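Local coordinates for protein Orf34 (Pseudomonas syringae pv. syringae, PDB 5KLP) that acetylates host proteins, including tubulin, on serine and threonine with acetyl-CoA after delivery into plant cells, using inositol hexakisphosphate as cofactor, at residues H91-Q99 and L160-V170; A136-P144 and F207-Q215. The protein carries 10 engineered substitutions. All coordinates share one frame; numbering follows the deposited sequence.

Interaction 1: H91-Q99 and L160-V170. Engineered in segment 91-99: Y92 (natural residue Lys), Y93 (natural residue Glu).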
# COMPACT_ATOMS: atom_id res chain seq x y z
N HIS A 91 12.21 8.21 -4.53
CA HIS A 91 12.88 6.93 -4.29
C HIS A 91 14.40 7.08 -4.21
O HIS A 91 15.09 6.21 -3.69
CB HIS A 91 12.51 5.89 -5.37
CG HIS A 91 13.10 6.16 -6.72
ND1 HIS A 91 12.36 6.67 -7.77
CD2 HIS A 91 14.35 5.97 -7.20
CE1 HIS A 91 13.14 6.79 -8.83
NE2 HIS A 91 14.35 6.37 -8.52
N TYR A 92 14.91 8.20 -4.70
CA TYR A 92 16.31 8.56 -4.51
C TYR A 92 16.74 8.44 -3.04
O TYR A 92 17.84 7.96 -2.74
CB TYR A 92 16.54 9.98 -5.01
CG TYR A 92 17.93 10.54 -4.87
CD1 TYR A 92 18.39 11.03 -3.65
CD2 TYR A 92 18.77 10.66 -5.98
CE1 TYR A 92 19.66 11.57 -3.52
CE2 TYR A 92 20.04 11.22 -5.86
CZ TYR A 92 20.47 11.67 -4.62
OH TYR A 92 21.73 12.22 -4.49
N TYR A 93 15.87 8.88 -2.13
CA TYR A 93 16.19 8.87 -0.71
C TYR A 93 16.04 7.48 -0.09
O TYR A 93 16.64 7.19 0.95
CB TYR A 93 15.33 9.90 0.04
CG TYR A 93 15.63 11.33 -0.38
CD1 TYR A 93 16.86 11.91 -0.07
CD2 TYR A 93 14.71 12.07 -1.11
CE1 TYR A 93 17.15 13.21 -0.46
CE2 TYR A 93 14.99 13.37 -1.50
CZ TYR A 93 16.21 13.93 -1.18
OH TYR A 93 16.49 15.21 -1.57
N LEU A 94 15.26 6.63 -0.74
CA LEU A 94 15.23 5.21 -0.38
C LEU A 94 16.61 4.62 -0.63
O LEU A 94 17.16 3.91 0.22
CB LEU A 94 14.19 4.46 -1.18
CG LEU A 94 14.19 2.93 -1.06
CD1 LEU A 94 13.99 2.48 0.38
CD2 LEU A 94 13.12 2.33 -1.97
N ILE A 95 17.17 4.94 -1.79
CA ILE A 95 18.49 4.41 -2.13
C ILE A 95 19.54 4.87 -1.13
O ILE A 95 20.37 4.09 -0.67
CB ILE A 95 18.89 4.82 -3.54
CG1 ILE A 95 18.05 4.02 -4.54
CG2 ILE A 95 20.39 4.62 -3.76
CD1 ILE A 95 18.13 4.55 -5.95
N GLN A 96 19.49 6.15 -0.80
CA GLN A 96 20.38 6.72 0.21
C GLN A 96 20.22 5.99 1.54
O GLN A 96 21.19 5.75 2.24
CB GLN A 96 20.08 8.22 0.38
CG GLN A 96 20.99 8.97 1.33
CD GLN A 96 20.64 10.45 1.37
OE1 GLN A 96 21.07 11.23 0.52
NE2 GLN A 96 19.85 10.84 2.36
N ALA A 97 18.99 5.62 1.88
CA ALA A 97 18.76 4.93 3.15
C ALA A 97 19.38 3.52 3.13
O ALA A 97 19.77 2.99 4.16
CB ALA A 97 17.27 4.86 3.46
N LEU A 98 19.49 2.93 1.94
CA LEU A 98 20.15 1.64 1.80
C LEU A 98 21.65 1.76 2.04
O LEU A 98 22.33 0.77 2.27
CB LEU A 98 19.90 1.04 0.42
CG LEU A 98 18.43 0.80 0.06
CD1 LEU A 98 18.31 0.43 -1.40
CD2 LEU A 98 17.85 -0.31 0.94
N GLN A 99 22.16 2.99 1.95
CA GLN A 99 23.59 3.21 2.13
C GLN A 99 23.88 3.82 3.50
O GLN A 99 24.90 4.49 3.68
CB GLN A 99 24.14 4.14 1.04
CG GLN A 99 23.96 3.65 -0.38
CD GLN A 99 23.94 4.79 -1.40
OE1 GLN A 99 23.98 5.97 -1.03
NE2 GLN A 99 23.90 4.44 -2.68
N LEU A 160 12.15 3.43 -13.67
CA LEU A 160 13.10 4.42 -13.16
C LEU A 160 13.63 3.98 -11.79
O LEU A 160 14.83 4.00 -11.55
CB LEU A 160 12.45 5.81 -13.09
CG LEU A 160 13.34 6.96 -12.59
CD1 LEU A 160 14.57 7.14 -13.51
CD2 LEU A 160 12.56 8.26 -12.48
N THR A 161 12.74 3.57 -10.90
CA THR A 161 13.13 3.08 -9.58
C THR A 161 14.09 1.89 -9.70
O THR A 161 15.14 1.85 -9.06
CB THR A 161 11.89 2.68 -8.75
OG1 THR A 161 11.03 3.81 -8.66
CG2 THR A 161 12.28 2.22 -7.34
N LEU A 162 13.72 0.92 -10.53
CA LEU A 162 14.56 -0.26 -10.73
C LEU A 162 15.93 0.13 -11.29
O LEU A 162 16.97 -0.39 -10.88
CB LEU A 162 13.87 -1.26 -11.66
CG LEU A 162 12.56 -1.87 -11.15
CD1 LEU A 162 11.92 -2.75 -12.22
CD2 LEU A 162 12.83 -2.70 -9.90
N GLU A 163 15.91 1.05 -12.25
CA GLU A 163 17.16 1.48 -12.87
C GLU A 163 18.09 2.10 -11.84
O GLU A 163 19.29 1.80 -11.79
CB GLU A 163 16.87 2.46 -14.00
CG GLU A 163 18.09 2.95 -14.73
CD GLU A 163 17.76 4.10 -15.66
OE1 GLU A 163 17.17 5.09 -15.18
OE2 GLU A 163 18.11 4.02 -16.86
N ASP A 164 17.53 2.97 -11.01
CA ASP A 164 18.31 3.65 -9.99
C ASP A 164 18.81 2.65 -8.94
O ASP A 164 19.96 2.72 -8.53
CB ASP A 164 17.49 4.78 -9.36
CG ASP A 164 17.29 5.97 -10.31
OD1 ASP A 164 18.17 6.20 -11.17
OD2 ASP A 164 16.25 6.68 -10.20
N LEU A 165 17.95 1.73 -8.52
CA LEU A 165 18.36 0.69 -7.58
C LEU A 165 19.56 -0.08 -8.12
O LEU A 165 20.56 -0.27 -7.42
CB LEU A 165 17.19 -0.26 -7.31
CG LEU A 165 16.14 0.23 -6.30
CD1 LEU A 165 14.87 -0.60 -6.36
CD2 LEU A 165 16.72 0.15 -4.90
N SER A 166 19.46 -0.49 -9.38
CA SER A 166 20.49 -1.28 -10.04
C SER A 166 21.82 -0.52 -10.11
O SER A 166 22.89 -1.04 -9.73
CB SER A 166 20.02 -1.69 -11.43
OG SER A 166 20.94 -2.57 -12.04
N GLU A 167 21.75 0.72 -10.59
CA GLU A 167 22.93 1.56 -10.72
C GLU A 167 23.59 1.82 -9.37
O GLU A 167 24.79 2.08 -9.30
CB GLU A 167 22.57 2.89 -11.39
CG GLU A 167 22.23 2.76 -12.87
CD GLU A 167 21.66 4.03 -13.47
OE1 GLU A 167 21.66 5.09 -12.80
OE2 GLU A 167 21.18 3.98 -14.63
N SER A 168 22.81 1.76 -8.29
CA SER A 168 23.38 1.95 -6.95
C SER A 168 24.00 0.66 -6.39
O SER A 168 24.62 0.67 -5.32
CB SER A 168 22.31 2.47 -5.99
OG SER A 168 21.40 1.45 -5.65
N GLY A 169 23.86 -0.44 -7.13
CA GLY A 169 24.45 -1.71 -6.74
C GLY A 169 23.50 -2.75 -6.17
O GLY A 169 23.93 -3.77 -5.65
N VAL A 170 22.20 -2.50 -6.26
CA VAL A 170 21.23 -3.52 -5.84
C VAL A 170 20.89 -4.44 -7.00
O VAL A 170 20.37 -3.98 -8.01
CB VAL A 170 19.92 -2.88 -5.32
CG1 VAL A 170 18.92 -3.97 -4.92
CG2 VAL A 170 20.21 -1.92 -4.16

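Interaction 2: A136-P144 and F207-Q215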
# COMPACT_ATOMS: atom_id res chain seq x y z
N ALA A 136 23.81 -6.25 0.26
CA ALA A 136 22.86 -6.81 -0.71
C ALA A 136 21.44 -6.91 -0.16
O ALA A 136 20.99 -8.00 0.20
CB ALA A 136 23.34 -8.16 -1.16
N PRO A 137 20.72 -5.78 -0.08
CA PRO A 137 19.36 -5.80 0.49
C PRO A 137 18.35 -6.51 -0.39
O PRO A 137 18.60 -6.72 -1.58
CB PRO A 137 19.00 -4.31 0.59
CG PRO A 137 20.30 -3.58 0.40
CD PRO A 137 21.10 -4.43 -0.52
N THR A 138 17.22 -6.89 0.19
CA THR A 138 16.09 -7.40 -0.58
C THR A 138 14.95 -6.42 -0.39
O THR A 138 14.85 -5.80 0.66
CB THR A 138 15.67 -8.82 -0.15
OG1 THR A 138 15.38 -8.82 1.25
CG2 THR A 138 16.79 -9.83 -0.45
N ILE A 139 14.14 -6.26 -1.43
CA ILE A 139 13.14 -5.19 -1.46
C ILE A 139 11.85 -5.70 -2.09
O ILE A 139 11.85 -6.23 -3.19
CB ILE A 139 13.64 -3.95 -2.24
CG1 ILE A 139 14.92 -3.38 -1.60
CG2 ILE A 139 12.56 -2.86 -2.28
CD1 ILE A 139 15.61 -2.31 -2.44
N ILE A 140 10.77 -5.54 -1.35
CA ILE A 140 9.43 -5.87 -1.83
C ILE A 140 8.66 -4.58 -2.00
O ILE A 140 8.38 -3.90 -1.03
CB ILE A 140 8.69 -6.76 -0.85
CG1 ILE A 140 9.44 -8.07 -0.64
CG2 ILE A 140 7.24 -7.00 -1.32
CD1 ILE A 140 8.91 -8.84 0.53
N ILE A 141 8.32 -4.23 -3.23
CA ILE A 141 7.50 -3.05 -3.47
C ILE A 141 6.06 -3.46 -3.68
O ILE A 141 5.77 -4.23 -4.60
CB ILE A 141 8.00 -2.26 -4.67
CG1 ILE A 141 9.42 -1.75 -4.43
CG2 ILE A 141 7.04 -1.09 -4.99
CD1 ILE A 141 10.10 -1.27 -5.69
N THR A 142 5.17 -2.99 -2.83
CA THR A 142 3.75 -3.32 -3.00
C THR A 142 3.08 -2.17 -3.74
O THR A 142 3.05 -1.02 -3.27
CB THR A 142 3.02 -3.54 -1.65
OG1 THR A 142 3.10 -2.34 -0.87
CG2 THR A 142 3.64 -4.68 -0.87
N GLU A 143 2.56 -2.51 -4.91
CA GLU A 143 1.83 -1.60 -5.79
C GLU A 143 0.34 -1.82 -5.55
O GLU A 143 -0.20 -2.85 -5.95
CB GLU A 143 2.19 -1.89 -7.26
CG GLU A 143 1.29 -1.21 -8.29
CD GLU A 143 1.30 0.31 -8.15
OE1 GLU A 143 0.33 0.87 -7.57
OE2 GLU A 143 2.28 0.94 -8.64
N PRO A 144 -0.33 -0.87 -4.88
CA PRO A 144 -1.76 -1.03 -4.57
C PRO A 144 -2.66 -0.93 -5.80
O PRO A 144 -3.81 -1.38 -5.75
CB PRO A 144 -2.04 0.13 -3.61
CG PRO A 144 -0.72 0.52 -3.08
CD PRO A 144 0.23 0.32 -4.23
N PHE A 207 6.57 -11.79 5.38
CA PHE A 207 7.43 -10.96 4.55
C PHE A 207 8.88 -11.43 4.66
O PHE A 207 9.60 -11.47 3.66
CB PHE A 207 7.30 -9.47 4.91
CG PHE A 207 6.23 -8.75 4.12
CD1 PHE A 207 4.89 -9.00 4.34
CD2 PHE A 207 6.58 -7.81 3.16
CE1 PHE A 207 3.91 -8.33 3.60
CE2 PHE A 207 5.60 -7.13 2.43
CZ PHE A 207 4.27 -7.40 2.65
N ASP A 208 9.29 -11.82 5.88
CA ASP A 208 10.63 -12.36 6.11
C ASP A 208 10.92 -13.52 5.18
O ASP A 208 12.02 -13.64 4.64
CB ASP A 208 10.79 -12.84 7.55
CG ASP A 208 10.97 -11.70 8.54
OD1 ASP A 208 11.18 -10.55 8.10
OD2 ASP A 208 10.89 -11.96 9.75
N ASP A 209 9.93 -14.38 4.99
CA ASP A 209 10.09 -15.54 4.15
C ASP A 209 10.25 -15.13 2.68
O ASP A 209 11.06 -15.71 1.96
CB ASP A 209 8.92 -16.49 4.30
CG ASP A 209 9.24 -17.88 3.80
OD1 ASP A 209 10.26 -18.44 4.26
OD2 ASP A 209 8.48 -18.39 2.95
N ILE A 210 9.50 -14.12 2.25
CA ILE A 210 9.64 -13.64 0.88
C ILE A 210 11.02 -13.03 0.68
O ILE A 210 11.67 -13.27 -0.33
CB ILE A 210 8.56 -12.63 0.53
CG1 ILE A 210 7.18 -13.27 0.64
CG2 ILE A 210 8.76 -12.09 -0.89
CD1 ILE A 210 6.07 -12.30 0.36
N HIS A 211 11.49 -12.28 1.68
CA HIS A 211 12.83 -11.71 1.62
C HIS A 211 13.91 -12.81 1.55
O HIS A 211 14.86 -12.70 0.77
CB HIS A 211 13.07 -10.80 2.83
CG HIS A 211 12.46 -9.43 2.69
ND1 HIS A 211 13.01 -8.47 1.87
CD2 HIS A 211 11.37 -8.88 3.25
CE1 HIS A 211 12.27 -7.37 1.93
NE2 HIS A 211 11.26 -7.59 2.76
N HIS A 212 13.76 -13.86 2.34
CA HIS A 212 14.70 -14.99 2.28
C HIS A 212 14.78 -15.56 0.87
O HIS A 212 15.87 -15.87 0.38
CB HIS A 212 14.32 -16.09 3.28
CG HIS A 212 14.52 -15.70 4.71
ND1 HIS A 212 13.76 -16.21 5.74
CD2 HIS A 212 15.40 -14.85 5.28
CE1 HIS A 212 14.16 -15.68 6.88
NE2 HIS A 212 15.15 -14.85 6.63
N GLY A 213 13.64 -15.71 0.21
CA GLY A 213 13.65 -16.19 -1.16
C GLY A 213 14.39 -15.23 -2.07
O GLY A 213 15.21 -15.64 -2.89
N LEU A 214 14.13 -13.94 -1.88
CA LEU A 214 14.75 -12.89 -2.69
C LEU A 214 16.26 -12.84 -2.52
O LEU A 214 16.97 -12.45 -3.44
CB LEU A 214 14.12 -11.52 -2.37
CG LEU A 214 12.68 -11.33 -2.88
CD1 LEU A 214 12.10 -10.01 -2.39
CD2 LEU A 214 12.64 -11.36 -4.41
N GLN A 215 16.76 -13.24 -1.36
CA GLN A 215 18.21 -13.39 -1.19
C GLN A 215 18.77 -14.41 -2.17
O GLN A 215 19.95 -14.38 -2.51
CB GLN A 215 18.56 -13.81 0.24
CG GLN A 215 18.59 -12.66 1.23
CD GLN A 215 19.12 -13.07 2.59
OE1 GLN A 215 18.45 -13.75 3.37
NE2 GLN A 215 20.35 -12.66 2.89
O HOH W 1 21.44 -10.87 0.60

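Interaction 1: H91-Q99 and L160-V170
H91 reaches across from helix 91-98 and lays its imidazole over the backbone of T161. The CA of T161 lies 3.8 Å from the centroid of the H91 ring, close to the ring normal, which makes a CH-pi contact. OG1 of T161 sits over the same face, shifted toward the rim. At the ring edge two other residues of helix 160-167 close in. CG of L160 is 3.8 Å from CE1 of H91, and NE2 of H91 donates a nearly straight hydrogen bond of 2.6 Å to OD2 of D164. That oxygen lies almost in the ring plane and accepts on its anti lone pair, while the carboxylate plane is turned 32° from the ring. H91 CG stands between its own backbone N and carbonyl carbon (chi1 71°), and this carries the ring over to the second helix. The carboxylate would be expected to favour a protonated imidazole.

One turn on, I95 reaches in with two branches. Its CD1 meets CB of D164 at 3.5 Å, with the side chains at about a right angle. Its CG2 touches CB of S168 at 3.6 Å. OG of S168 turns back to O of L165, 2.6 Å away. V170 N reaches that oxygen from the opposite face, so two donors hold it. Here G169, with positive phi, closes the helix in a Schellman motif. Deeper in, CD1 of L98 packs against CD2 of L165 at 3.9 Å and CG2 of V170 at 4.1 Å.

The helix axes run nearly parallel, 27° apart. L94 rests on strand 105-110 and L165 on strand 138-143. The contact is a helix pair side by side on one face of a central mixed sheet, as in a layered alpha/beta fold.

Interaction 2: A136-P144 and F207-Q215
I140 points from strand 138-143 into helix 207-215 and branches at CB into two arms. The CG2 arm stands beside the carbonyl carbon and comes within 4.1 Å of CE2 of F207. The CG1 arm lies beside the backbone N, anti to the carbonyl carbon (chi1 -60°). CG1 meets CD1 of L214 at 3.7 Å. At the tip, CD1 fits among three residues of the helix. It touches CG2 of I210 at 3.5 Å and CD2 of F207 at 3.7 Å. It also lies over one face of H211, 3.8 Å from the ring centroid, in a CH-pi contact.

The edge of the same ring meets T138. OG1 of T138 and ND1 of H211 form a very short hydrogen bond of 2.5 Å, and either could be the donor. D128 binds NE2 of H211, so both ring nitrogens are held and the ring's rotation is fixed. OG1 of T138 is also bonded to H132. CG2 of T138 packs on CB of L214, 3.7 Å away. Just ahead of the strand, a water bridges O of A136 and NE2 of Q215.

The helix crosses the strand at 124°. This is a buried helix-on-sheet contact, with helix 204-215 lying across an inner strand of the mixed sheet. The C-terminal end of that strand carries the active-site residue E143.

In the fold
The segments alternate along the chain: 91-99, 136-144, 160-170, then 207-215. The two contact centres are 15 Å apart. Interactions 1 and 2 meet at strand 138-143, an inner strand of the mixed sheet. I140 faces helix 204-215, while I139 points away from it toward the helix pair. CD1 of I139 touches CD2 of L165 at 3.7 Å and CD1 of L98 at 4.0 Å. The sheet is thus packed between helices in three layers. Helix 153-167 follows the strand in the chain and carries Q154 and H158, which both bond the carboxylate of E143. The helices of both contacts thus pack on the strand that ends in this active-site residue.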